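Type II secretion ATPase XpsE (Xanthomonas campestris, PDB 2D28) belongs to the GspE-type ATPases of the bacterial type II secretion machinery and is represented here by its N-terminal domain. Local coordinates at residues 7-11 with 57-61; 90-96 with 117-122; 96-100 with 145-149. The protein carries 1 engineered substitution. All blocks are in the same frame, centred on the assembly; numbering follows the deposited sequence.

Interaction 1: residues 7-11 with 57-61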
loop_
_atom_site.group_PDB
_atom_site.type_symbol
_atom_site.label_atom_id
_atom_site.label_comp_id
_atom_site.label_asym_id
_atom_site.label_seq_id
_atom_site.Cartn_x
_atom_site.Cartn_y
_atom_site.Cartn_z
ATOM N N GLU A 7 -9.112 -5.210 5.745
ATOM C CA GLU A 7 -8.157 -5.420 6.843
ATOM C C GLU A 7 -8.363 -6.720 7.643
ATOM O O GLU A 7 -7.382 -7.427 7.942
ATOM C CB GLU A 7 -8.168 -4.217 7.813
ATOM C CG GLU A 7 -7.178 -4.369 8.945
ATOM C CD GLU A 7 -7.407 -3.337 10.049
ATOM O OE1 GLU A 7 -6.981 -2.186 9.812
ATOM O OE2 GLU A 7 -8.007 -3.702 11.109
ATOM N N THR A 8 -9.608 -7.020 7.997
ATOM C CA THR A 8 -9.954 -8.254 8.693
ATOM C C THR A 8 -9.610 -9.516 7.864
ATOM O O THR A 8 -9.078 -10.472 8.402
ATOM C CB THR A 8 -11.420 -8.240 9.055
ATOM O OG1 THR A 8 -11.661 -7.188 10.001
ATOM C CG2 THR A 8 -11.870 -9.521 9.804
ATOM N N ARG A 9 -9.840 -9.462 6.557
ATOM C CA ARG A 9 -9.625 -10.627 5.714
ATOM C C ARG A 9 -8.128 -10.795 5.572
ATOM O O ARG A 9 -7.621 -11.899 5.422
ATOM C CB ARG A 9 -10.284 -10.403 4.339
ATOM C CG ARG A 9 -11.823 -10.450 4.364
ATOM C CD ARG A 9 -12.350 -11.187 3.042
ATOM N NE ARG A 9 -12.373 -10.131 2.163
ATOM C CZ ARG A 9 -12.053 -9.961 0.900
ATOM N NH1 ARG A 9 -11.809 -10.842 -0.065
ATOM N NH2 ARG A 9 -12.089 -8.687 0.606
ATOM N N ILE A 10 -7.401 -9.683 5.540
ATOM C CA ILE A 10 -5.934 -9.718 5.421
ATOM C C ILE A 10 -5.301 -10.303 6.733
ATOM O O ILE A 10 -4.423 -11.152 6.669
ATOM C CB ILE A 10 -5.338 -8.327 5.062
ATOM C CG1 ILE A 10 -5.697 -7.987 3.632
ATOM C CG2 ILE A 10 -3.846 -8.341 5.186
ATOM C CD1 ILE A 10 -5.573 -6.547 3.199
ATOM N N VAL A 11 -5.717 -9.810 7.867
ATOM C CA VAL A 11 -5.301 -10.394 9.125
ATOM C C VAL A 11 -5.605 -11.891 9.192
ATOM O O VAL A 11 -4.761 -12.678 9.581
ATOM C CB VAL A 11 -5.957 -9.678 10.325
ATOM C CG1 VAL A 11 -5.638 -10.416 11.639
ATOM C CG2 VAL A 11 -5.433 -8.288 10.432
ATOM N N THR A 57 -0.040 -10.574 1.155
ATOM C CA THR A 57 -1.347 -10.867 1.624
ATOM C C THR A 57 -2.378 -9.844 1.128
ATOM O O THR A 57 -3.491 -10.224 0.793
ATOM C CB THR A 57 -1.317 -10.976 3.143
ATOM O OG1 THR A 57 -0.294 -11.934 3.456
ATOM C CG2 THR A 57 -2.647 -11.612 3.630
ATOM N N CYS A 58 -2.027 -8.550 1.182
ATOM C CA CYS A 58 -2.857 -7.506 0.593
ATOM C C CYS A 58 -3.187 -7.881 -0.863
ATOM O O CYS A 58 -4.337 -7.854 -1.281
ATOM C CB CYS A 58 -2.114 -6.172 0.631
ATOM S SG CYS A 58 -2.085 -5.431 2.236
ATOM N N ALA A 59 -2.194 -8.317 -1.614
ATOM C CA ALA A 59 -2.400 -8.658 -3.003
ATOM C C ALA A 59 -3.301 -9.866 -3.196
ATOM O O ALA A 59 -4.189 -9.821 -4.032
ATOM C CB ALA A 59 -1.087 -8.888 -3.674
ATOM N N GLU A 60 -3.134 -10.903 -2.378
ATOM C CA GLU A 60 -4.005 -12.060 -2.434
ATOM C C GLU A 60 -5.386 -11.686 -2.131
ATOM O O GLU A 60 -6.272 -12.186 -2.753
ATOM C CB GLU A 60 -3.679 -13.162 -1.415
ATOM C CG GLU A 60 -2.400 -13.895 -1.646
ATOM C CD GLU A 60 -1.937 -14.716 -0.406
ATOM O OE1 GLU A 60 -2.448 -14.604 0.762
ATOM O OE2 GLU A 60 -1.070 -15.541 -0.629
ATOM N N VAL A 61 -5.619 -10.912 -1.090
ATOM C CA VAL A 61 -6.981 -10.742 -0.641
ATOM C C VAL A 61 -7.724 -9.873 -1.603
ATOM O O VAL A 61 -8.956 -10.067 -1.839
ATOM C CB VAL A 61 -7.085 -10.179 0.796
ATOM C CG1 VAL A 61 -8.443 -9.690 1.077
ATOM C CG2 VAL A 61 -6.656 -11.262 1.807
HETATM O O HOH W 1 -11.377 -8.802 -2.163
#

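Interaction 2: residues 90-96 with 117-122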
loop_
_atom_site.group_PDB
_atom_site.type_symbol
_atom_site.label_atom_id
_atom_site.label_comp_id
_atom_site.label_asym_id
_atom_site.label_seq_id
_atom_site.Cartn_x
_atom_site.Cartn_y
_atom_site.Cartn_z
ATOM N N PHE A 90 2.339 14.049 0.993
ATOM C CA PHE A 90 1.227 13.107 0.911
ATOM C C PHE A 90 1.750 11.720 0.476
ATOM O O PHE A 90 1.431 10.713 1.070
ATOM C CB PHE A 90 0.188 13.621 -0.122
ATOM C CG PHE A 90 -1.002 12.766 -0.244
ATOM C CD1 PHE A 90 -2.208 13.093 0.418
ATOM C CD2 PHE A 90 -0.976 11.618 -1.036
ATOM C CE1 PHE A 90 -3.330 12.278 0.317
ATOM C CE2 PHE A 90 -2.117 10.764 -1.126
ATOM C CZ PHE A 90 -3.284 11.094 -0.429
ATOM N N LEU A 91 2.507 11.676 -0.604
ATOM C CA LEU A 91 3.133 10.392 -1.023
ATOM C C LEU A 91 3.858 9.669 0.102
ATOM O O LEU A 91 3.657 8.440 0.330
ATOM C CB LEU A 91 4.071 10.626 -2.205
ATOM C CG LEU A 91 3.472 11.296 -3.434
ATOM C CD1 LEU A 91 4.544 11.335 -4.530
ATOM C CD2 LEU A 91 2.188 10.691 -3.915
ATOM N N LYS A 92 4.687 10.429 0.831
ATOM C CA LYS A 92 5.440 9.878 1.944
ATOM C C LYS A 92 4.564 9.460 3.100
ATOM O O LYS A 92 4.757 8.366 3.652
ATOM C CB LYS A 92 6.589 10.781 2.399
ATOM C CG LYS A 92 7.592 11.072 1.386
ATOM C CD LYS A 92 8.705 12.067 1.929
ATOM C CE LYS A 92 9.604 12.385 0.839
ATOM N NZ LYS A 92 11.039 12.067 1.140
ATOM N N GLN A 93 3.584 10.267 3.483
ATOM C CA GLN A 93 2.713 9.890 4.564
ATOM C C GLN A 93 1.907 8.641 4.253
ATOM O O GLN A 93 1.675 7.808 5.141
ATOM C CB GLN A 93 1.685 11.027 4.855
ATOM C CG GLN A 93 0.743 10.657 5.893
ATOM C CD GLN A 93 -0.507 11.555 5.978
ATOM O OE1 GLN A 93 -0.537 12.647 5.413
ATOM N NE2 GLN A 93 -1.510 11.093 6.689
ATOM N N PHE A 94 1.399 8.541 3.027
ATOM C CA PHE A 94 0.491 7.403 2.711
ATOM C C PHE A 94 1.232 6.185 2.116
ATOM O O PHE A 94 0.598 5.071 1.924
ATOM C CB PHE A 94 -0.633 7.915 1.814
ATOM C CG PHE A 94 -1.653 8.747 2.579
ATOM C CD1 PHE A 94 -2.624 8.120 3.409
ATOM C CD2 PHE A 94 -1.573 10.108 2.565
ATOM C CE1 PHE A 94 -3.525 8.909 4.133
ATOM C CE2 PHE A 94 -2.458 10.898 3.353
ATOM C CZ PHE A 94 -3.438 10.278 4.109
ATOM N N HIS A 95 2.517 6.398 1.780
ATOM C CA HIS A 95 3.411 5.386 1.175
ATOM C C HIS A 95 2.799 4.884 -0.103
ATOM O O HIS A 95 2.436 3.701 -0.237
ATOM C CB HIS A 95 3.666 4.196 2.113
ATOM C CG HIS A 95 4.174 4.591 3.465
ATOM N ND1 HIS A 95 5.506 4.853 3.721
ATOM C CD2 HIS A 95 3.494 4.939 4.586
ATOM C CE1 HIS A 95 5.626 5.260 4.987
ATOM N NE2 HIS A 95 4.420 5.310 5.528
ATOM N N LEU A 96 2.582 5.785 -1.054
ATOM C CA LEU A 96 2.071 5.357 -2.351
ATOM C C LEU A 96 2.681 6.369 -3.358
ATOM O O LEU A 96 3.189 7.427 -2.960
ATOM C CB LEU A 96 0.567 5.447 -2.365
ATOM C CG LEU A 96 -0.145 6.664 -1.810
ATOM C CD1 LEU A 96 -0.179 7.789 -2.819
ATOM C CD2 LEU A 96 -1.602 6.339 -1.454
ATOM N N TYR A 117 -9.738 5.242 2.567
ATOM C CA TYR A 117 -9.590 6.703 2.788
ATOM C C TYR A 117 -8.493 7.287 1.904
ATOM O O TYR A 117 -8.684 8.252 1.169
ATOM C CB TYR A 117 -9.272 6.978 4.289
ATOM C CG TYR A 117 -9.028 8.438 4.569
ATOM C CD1 TYR A 117 -10.106 9.332 4.774
ATOM C CD2 TYR A 117 -7.768 8.972 4.417
ATOM C CE1 TYR A 117 -9.849 10.716 4.960
ATOM C CE2 TYR A 117 -7.523 10.310 4.592
ATOM C CZ TYR A 117 -8.584 11.187 4.857
ATOM O OH TYR A 117 -8.298 12.538 4.981
ATOM N N ALA A 118 -7.337 6.634 1.891
ATOM C CA ALA A 118 -6.242 7.082 1.090
ATOM C C ALA A 118 -6.521 7.008 -0.396
ATOM O O ALA A 118 -6.194 7.922 -1.140
ATOM C CB ALA A 118 -4.987 6.283 1.436
ATOM N N ILE A 119 -7.086 5.883 -0.827
ATOM C CA ILE A 119 -7.381 5.715 -2.214
ATOM C C ILE A 119 -8.403 6.734 -2.672
ATOM O O ILE A 119 -8.234 7.235 -3.761
ATOM C CB ILE A 119 -7.932 4.262 -2.482
ATOM C CG1 ILE A 119 -6.805 3.252 -2.345
ATOM C CG2 ILE A 119 -8.739 4.113 -3.826
ATOM C CD1 ILE A 119 -7.255 1.877 -2.019
ATOM N N ASP A 120 -9.496 6.913 -1.903
ATOM C CA ASP A 120 -10.505 7.911 -2.266
ATOM C C ASP A 120 -9.918 9.342 -2.277
ATOM O O ASP A 120 -10.241 10.136 -3.156
ATOM C CB ASP A 120 -11.760 7.760 -1.411
ATOM C CG ASP A 120 -12.545 6.524 -1.747
ATOM O OD1 ASP A 120 -12.171 5.793 -2.728
ATOM O OD2 ASP A 120 -13.456 6.137 -0.988
ATOM N N ALA A 121 -8.976 9.627 -1.382
ATOM C CA ALA A 121 -8.194 10.892 -1.434
ATOM C C ALA A 121 -7.439 11.073 -2.753
ATOM O O ALA A 121 -7.499 12.170 -3.397
ATOM C CB ALA A 121 -7.260 10.975 -0.213
ATOM N N VAL A 122 -6.815 9.991 -3.229
ATOM C CA VAL A 122 -6.038 10.062 -4.447
ATOM C C VAL A 122 -6.976 10.231 -5.629
ATOM O O VAL A 122 -6.729 11.078 -6.550
ATOM C CB VAL A 122 -5.105 8.811 -4.573
ATOM C CG1 VAL A 122 -4.474 8.770 -5.892
ATOM C CG2 VAL A 122 -4.060 8.866 -3.473
#

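Interaction 3: residues 96-100 with 145-149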
loop_
_atom_site.group_PDB
_atom_site.type_symbol
_atom_site.label_atom_id
_atom_site.label_comp_id
_atom_site.label_asym_id
_atom_site.label_seq_id
_atom_site.Cartn_x
_atom_site.Cartn_y
_atom_site.Cartn_z
ATOM N N LEU A 96 2.582 5.785 -1.054
ATOM C CA LEU A 96 2.071 5.357 -2.351
ATOM C C LEU A 96 2.681 6.369 -3.358
ATOM O O LEU A 96 3.189 7.427 -2.960
ATOM C CB LEU A 96 0.567 5.447 -2.365
ATOM C CG LEU A 96 -0.145 6.664 -1.810
ATOM C CD1 LEU A 96 -0.179 7.789 -2.819
ATOM C CD2 LEU A 96 -1.602 6.339 -1.454
ATOM N N CYS A 97 2.688 6.019 -4.615
ATOM C CA CYS A 97 3.471 6.730 -5.631
ATOM C C CYS A 97 2.934 6.520 -7.052
ATOM O O CYS A 97 2.816 5.394 -7.485
ATOM C CB CYS A 97 4.930 6.256 -5.580
ATOM S SG CYS A 97 6.002 7.409 -6.560
ATOM N N PRO A 98 2.562 7.571 -7.775
ATOM C CA PRO A 98 2.189 7.396 -9.154
ATOM C C PRO A 98 3.421 6.929 -9.955
ATOM O O PRO A 98 4.529 7.531 -9.820
ATOM C CB PRO A 98 1.752 8.792 -9.567
ATOM C CG PRO A 98 1.422 9.437 -8.298
ATOM C CD PRO A 98 2.487 8.985 -7.361
ATOM N N VAL A 99 3.245 5.903 -10.775
ATOM C CA VAL A 99 4.377 5.328 -11.547
ATOM C C VAL A 99 4.205 5.312 -13.058
ATOM O O VAL A 99 5.149 4.918 -13.788
ATOM C CB VAL A 99 4.811 3.943 -11.052
ATOM C CG1 VAL A 99 5.325 4.063 -9.661
ATOM C CG2 VAL A 99 3.668 2.898 -11.086
ATOM N N GLY A 100 3.043 5.729 -13.536
ATOM C CA GLY A 100 2.790 5.753 -14.958
ATOM C C GLY A 100 1.338 6.046 -15.223
ATOM O O GLY A 100 0.546 5.967 -14.347
ATOM N N GLU A 145 11.709 8.894 -2.910
ATOM C CA GLU A 145 12.878 9.734 -2.645
ATOM C C GLU A 145 13.821 9.854 -3.846
ATOM O O GLU A 145 14.377 10.948 -4.115
ATOM C CB GLU A 145 13.698 9.202 -1.472
ATOM C CG GLU A 145 14.813 10.146 -0.980
ATOM C CD GLU A 145 14.283 11.559 -0.778
ATOM O OE1 GLU A 145 13.393 11.738 0.082
ATOM O OE2 GLU A 145 14.702 12.491 -1.521
ATOM N N ARG A 146 14.052 8.732 -4.515
ATOM C CA ARG A 146 14.879 8.673 -5.690
ATOM C C ARG A 146 14.308 9.519 -6.797
ATOM O O ARG A 146 15.007 10.311 -7.444
ATOM C CB ARG A 146 14.999 7.210 -6.119
ATOM C CG ARG A 146 15.638 6.993 -7.434
ATOM C CD ARG A 146 16.152 5.586 -7.533
ATOM N NE ARG A 146 15.325 4.790 -8.404
ATOM C CZ ARG A 146 14.576 3.742 -8.076
ATOM N NH1 ARG A 146 14.464 3.291 -6.807
ATOM N NH2 ARG A 146 13.933 3.118 -9.075
ATOM N N TRP A 147 13.011 9.403 -6.998
ATOM C CA TRP A 147 12.385 10.139 -8.042
ATOM C C TRP A 147 12.189 11.614 -7.642
ATOM O O TRP A 147 12.157 12.470 -8.550
ATOM C CB TRP A 147 11.054 9.519 -8.429
ATOM C CG TRP A 147 11.156 8.392 -9.357
ATOM C CD1 TRP A 147 12.309 7.740 -9.782
ATOM C CD2 TRP A 147 10.076 7.776 -10.037
ATOM N NE1 TRP A 147 11.981 6.770 -10.691
ATOM C CE2 TRP A 147 10.613 6.770 -10.863
ATOM C CE3 TRP A 147 8.684 7.982 -10.045
ATOM C CZ2 TRP A 147 9.807 5.964 -11.665
ATOM C CZ3 TRP A 147 7.898 7.214 -10.840
ATOM C CH2 TRP A 147 8.452 6.204 -11.650
ATOM N N TYR A 148 12.060 11.896 -6.331
ATOM C CA TYR A 148 11.781 13.271 -5.824
ATOM C C TYR A 148 12.603 13.624 -4.596
ATOM O O TYR A 148 13.345 12.801 -4.085
ATOM C CB TYR A 148 10.295 13.502 -5.602
ATOM C CG TYR A 148 9.401 12.953 -6.713
ATOM C CD1 TYR A 148 9.424 13.505 -7.952
ATOM C CD2 TYR A 148 8.508 11.888 -6.507
ATOM C CE1 TYR A 148 8.604 13.012 -8.985
ATOM C CE2 TYR A 148 7.720 11.374 -7.534
ATOM C CZ TYR A 148 7.765 11.961 -8.770
ATOM O OH TYR A 148 7.023 11.557 -9.865
ATOM N N GLY A 149 12.555 14.866 -4.151
ATOM C CA GLY A 149 13.454 15.310 -3.078
ATOM C C GLY A 149 14.956 15.028 -3.214
ATOM O O GLY A 149 15.628 15.342 -4.237
HETATM O O HOH W 2 5.125 10.045 -9.308
#

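Interaction 1: residues 7-11 with 57-61
Two helices that cross steeply can meet through very few side chains, and residues 7-11 with 57-61 illustrate the point. Their axes come within 9.3 Å at an angle of 116°, and Ile10 fills the gap. Its CA-to-CB bond runs sideways, yet the side-chain end comes nearer: CG1 lies 3.8 Å from Val61 CB, CD1 lies 3.8 Å from Cys58 SG, and CG2 sits 3.8 Å from CG2 of Thr57. Val61 points toward the first helix and is shared between Ile10 and Arg9, whose guanidinium lays one face over it, with Arg9 CZ 3.6 Å from Val61 CG1. The charged end is tied to the backbone through water 1, which accepts from Arg9 NH2 (2.9 Å) and donates to Val61 O (2.8 Å). Leu40 of helix 39-45 and Tyr114 touch Ile10, so its side chain is buried from several directions. Such apolar helix-helix packing, with a water bridge beside it, belongs to the all-helical N-terminal part of this domain, where helix 6-16 packs across helix 51-62.

Interaction 2: residues 90-96 with 117-122
Rotamer choice decides how a helix can reach a neighbour 11.9 Å away, the closest approach of the axes of helices 90-94 and 117-122, which run nearly antiparallel at 162°. One helical turn apart, Phe90 and Phe94 both start toward the partner but use different wells. Phe90 is t and extends its ring until CE2 is 3.6 Å from Val122 CG2, while its edge meets Ala121, CZ to CB 4.0 Å. Phe94 is m, bringing CD1 to 3.6 Å from Ala118 CB and CZ to 4.1 Å from CE2 of Tyr117, a t rotamer whose ring edge receives it. Small alanines opposite make room for these rings. His95 then leaves the helix with positive phi (57°), and Leu96, with both chi angles p, places CD2 4.1 Å from Val122 CG2. Leu108 of strand 105-110 touches both Leu96 and Val122, so the inner end of the contact continues into the sheet. Side chains meet carbon to carbon, so cohesion rests on van der Waals fit and partial exclusion of water.

Interaction 3: residues 96-100 with 145-149
Backbones here stay well apart: the nearest CA atoms, those of Cys97 and Trp147, are 9.8 Å apart. Residues 96-98 are extended on an outer strand, antiparallel to strand 105-110, Cys97 backbone hydrogen-bonded to Trp109; at Val99 psi falls to -4°, and Val99 and Gly100 both pair with Asp107, a beta bulge. Across from them helix 137-147 runs out, and Tyr148 is the first residue to leave helical angles. Large aromatic side chains therefore span the gap, as when a terminal helix packs against one face of an alpha/beta sheet, which is its role in this MshEN domain. Cys97 points its CA-to-CB bond toward this helix. Its SG makes an oblique sulfur-aromatic contact with Trp147, 5.4 Å from the six-membered ring centroid, and lies 4.4 Å from CE2 at the edge of Tyr148. The Trp147 edge also reaches the strand backbone, CZ3 to Pro98 O 3.5 Å, while its NE1 is hydrogen-bonded to Gly73 O. Water 2 bridges Pro98 O (2.6 Å) and Tyr148 OH (2.5 Å).

Followed from the N terminus, the chain first closes interaction 1, bringing helix 51-62 back onto helix 6-16 after 45 intervening residues without a strand. That loop is complete before the others begin, and its centre lies about 18 Å from that of interaction 2 and 25 Å from that of interaction 3, on the other side of the chain's centre. Interactions 2 and 3 cross instead. Strand 96-102 follows on helix 88-94, and Leu96 belongs to both; helix 116-126 returns to helix 88-94 before helix 137-147 returns to the strand. A salt bridge from Lys92 NZ to Glu145 OE1 (2.6 Å) joins helix 88-94 to helix 137-147, and Leu91 packs on Pro98; together they tie three helices to strand 96-102.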